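Local atomic coordinates of actin-related protein 8 (Homo sapiens, PDB entry 4FO0), a protein that binds ATP with low basal ATPase activity, does not polymerize, and is a proposed core subunit of the INO80 chromatin remodeling complex. Residues A[25-30]-A[40-45]. Sequence-based numbering, arbitrary orientation.
Sequences TTLRIG and IPHVIA. With ATP (adenosine-5'-triphosphate), chain C.
L27 and I40 form an antiparallel hydrogen-bonded pair. L27 N donates to I40 O at 2.7 Å. I40 N returns a bond to L27 O at 2.9 Å. T26 and P41 follow as a non-hydrogen-bonded pair whose side chains diverge. A third backbone bond, H42 N to T25 O at 2.8 Å, lies past the end of the ladder. Its donor stands above the carbonyl plane of T25, 48° out of it. The second strand breaks here, with H42 at the centre of an inverse gamma turn.

Side-chain packing involves T26, L27, I29, I40 and H42. The H42 imidazole has CG anti to the backbone N (chi1 -166°), which brings CD2 within 3.5 Å of L27 CB. The approach to the ring is oblique. W181 NE1, on helix 170-187, donates a hydrogen bond to H42 NE2, next to CD2 in the ring. I29 CG2 meets I40 CD1 at 4.1 Å, and the helix also packs on L27 and I29. T26 has OG1 beside the backbone N (chi1 -57°), which leaves CG2 anti to it and 3.5 Å from I40 O.

Three residues of 25-30 reach ATP. T25 N and T26 N both donate to O1B, so two backbone amides grip one beta-phosphate oxygen. T26 CB lies above one face of the R28 guanidinium, toward its rim, and R28 NH2 points to ATP O1A on the alpha-phosphate. T25 OG1 is hydrogen-bonded to D255 OD2, and D255 also binds ATP through OD1.

Strands 26-31 and 38-47 form a hairpin in the mixed sheet of the actin-type ATPase fold. Its first strand leads out of the phosphate-binding turn that holds S24 and T25, and 25-30 supplies T25, T26 and R28 to the ATP site.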
# COMPACT_ATOMS: atom_id res chain seq x y z
N THR A 25 2.63 -1.26 5.06
CA THR A 25 2.05 -2.43 5.69
C THR A 25 2.74 -3.73 5.29
O THR A 25 2.85 -4.66 6.10
CB THR A 25 0.51 -2.46 5.47
OG1 THR A 25 -0.08 -1.49 6.33
CG2 THR A 25 -0.09 -3.80 5.82
N THR A 26 3.25 -3.80 4.07
CA THR A 26 3.91 -5.04 3.66
C THR A 26 5.30 -4.80 3.10
O THR A 26 5.49 -3.99 2.21
CB THR A 26 3.10 -5.79 2.60
OG1 THR A 26 1.79 -6.07 3.12
CG2 THR A 26 3.80 -7.10 2.25
N LEU A 27 6.28 -5.51 3.66
CA LEU A 27 7.59 -5.61 3.05
C LEU A 27 7.58 -6.72 1.98
O LEU A 27 7.09 -7.82 2.19
CB LEU A 27 8.64 -5.91 4.12
CG LEU A 27 10.00 -6.36 3.56
CD1 LEU A 27 10.68 -5.26 2.74
CD2 LEU A 27 10.91 -6.81 4.70
N ARG A 28 8.10 -6.41 0.81
CA ARG A 28 8.24 -7.44 -0.20
C ARG A 28 9.72 -7.62 -0.48
O ARG A 28 10.43 -6.67 -0.85
CB ARG A 28 7.40 -7.13 -1.46
CG ARG A 28 5.98 -7.64 -1.27
CD ARG A 28 4.96 -7.03 -2.20
NE ARG A 28 4.41 -5.78 -1.67
CZ ARG A 28 3.18 -5.63 -1.17
NH1 ARG A 28 2.33 -6.64 -1.11
NH2 ARG A 28 2.81 -4.43 -0.73
N ILE A 29 10.21 -8.83 -0.24
CA ILE A 29 11.65 -9.06 -0.28
C ILE A 29 11.98 -10.44 -0.84
O ILE A 29 11.25 -11.41 -0.59
CB ILE A 29 12.25 -8.86 1.12
CG1 ILE A 29 13.77 -9.00 1.09
CG2 ILE A 29 11.65 -9.84 2.13
CD1 ILE A 29 14.43 -8.51 2.36
N GLY A 30 13.05 -10.54 -1.62
CA GLY A 30 13.45 -11.81 -2.20
C GLY A 30 14.68 -11.72 -3.07
O GLY A 30 15.18 -10.62 -3.32
N ILE A 40 5.92 -9.83 3.96
CA ILE A 40 5.88 -9.79 5.41
C ILE A 40 5.17 -8.53 5.89
O ILE A 40 5.41 -7.44 5.35
CB ILE A 40 7.31 -9.77 5.99
CG1 ILE A 40 8.02 -11.08 5.68
CG2 ILE A 40 7.30 -9.50 7.49
CD1 ILE A 40 8.37 -11.22 4.23
N PRO A 41 4.30 -8.68 6.90
CA PRO A 41 3.75 -7.50 7.59
C PRO A 41 4.92 -6.70 8.11
O PRO A 41 5.73 -7.22 8.87
CB PRO A 41 2.96 -8.10 8.76
CG PRO A 41 2.64 -9.52 8.30
CD PRO A 41 3.79 -9.95 7.44
N HIS A 42 5.02 -5.46 7.69
CA HIS A 42 6.20 -4.68 7.98
C HIS A 42 6.06 -4.03 9.36
O HIS A 42 5.82 -2.82 9.49
CB HIS A 42 6.36 -3.63 6.90
CG HIS A 42 7.69 -2.98 6.90
ND1 HIS A 42 7.88 -1.69 7.33
CD2 HIS A 42 8.91 -3.45 6.55
CE1 HIS A 42 9.16 -1.38 7.23
NE2 HIS A 42 9.80 -2.43 6.75
N VAL A 43 6.18 -4.86 10.39
CA VAL A 43 5.84 -4.48 11.75
C VAL A 43 6.69 -5.26 12.75
O VAL A 43 7.19 -6.35 12.44
CB VAL A 43 4.36 -4.79 12.04
CG1 VAL A 43 4.10 -6.28 11.88
CG2 VAL A 43 3.95 -4.30 13.46
N ILE A 44 6.88 -4.70 13.94
CA ILE A 44 7.71 -5.34 14.94
C ILE A 44 7.14 -5.10 16.34
O ILE A 44 6.68 -4.00 16.67
CB ILE A 44 9.18 -4.85 14.89
CG1 ILE A 44 9.99 -5.48 16.01
CG2 ILE A 44 9.27 -3.35 15.03
CD1 ILE A 44 11.47 -5.24 15.92
N ALA A 45 7.14 -6.15 17.15
CA ALA A 45 6.76 -6.02 18.55
C ALA A 45 8.01 -6.07 19.42
O ALA A 45 8.85 -6.96 19.29
CB ALA A 45 5.80 -7.13 18.95
PG ATP C . 1.95 1.83 0.90
O1G ATP C . 2.26 1.61 -0.55
O2G ATP C . 3.15 2.09 1.78
O3G ATP C . 0.79 2.76 1.19
PB ATP C . 1.86 -1.07 0.93
O1B ATP C . 1.95 -1.86 2.22
O2B ATP C . 2.95 -1.09 -0.13
O3B ATP C . 1.43 0.40 1.40
PA ATP C . 0.17 -2.68 -0.72
O1A ATP C . 0.60 -3.93 0.00
O2A ATP C . 0.62 -2.38 -2.13
O3A ATP C . 0.45 -1.44 0.25
O5' ATP C . -1.42 -2.66 -0.70
C5' ATP C . -2.06 -2.89 0.55
C4' ATP C . -3.52 -2.56 0.40
O4' ATP C . -4.05 -3.38 -0.64
C3' ATP C . -4.33 -2.86 1.65
O3' ATP C . -5.15 -1.74 1.98
C2' ATP C . -5.19 -4.04 1.25
O2' ATP C . -6.46 -4.05 1.90
C1' ATP C . -5.35 -3.78 -0.23
N9 ATP C . -5.84 -4.98 -0.92
C8 ATP C . -5.19 -6.15 -1.05
N7 ATP C . -5.95 -7.04 -1.74
C5 ATP C . -7.10 -6.43 -2.06
C6 ATP C . -8.33 -6.81 -2.77
N6 ATP C . -8.45 -8.06 -3.29
N1 ATP C . -9.30 -5.87 -2.88
C2 ATP C . -9.18 -4.63 -2.36
N3 ATP C . -8.08 -4.23 -1.69
C4 ATP C . -7.03 -5.07 -1.51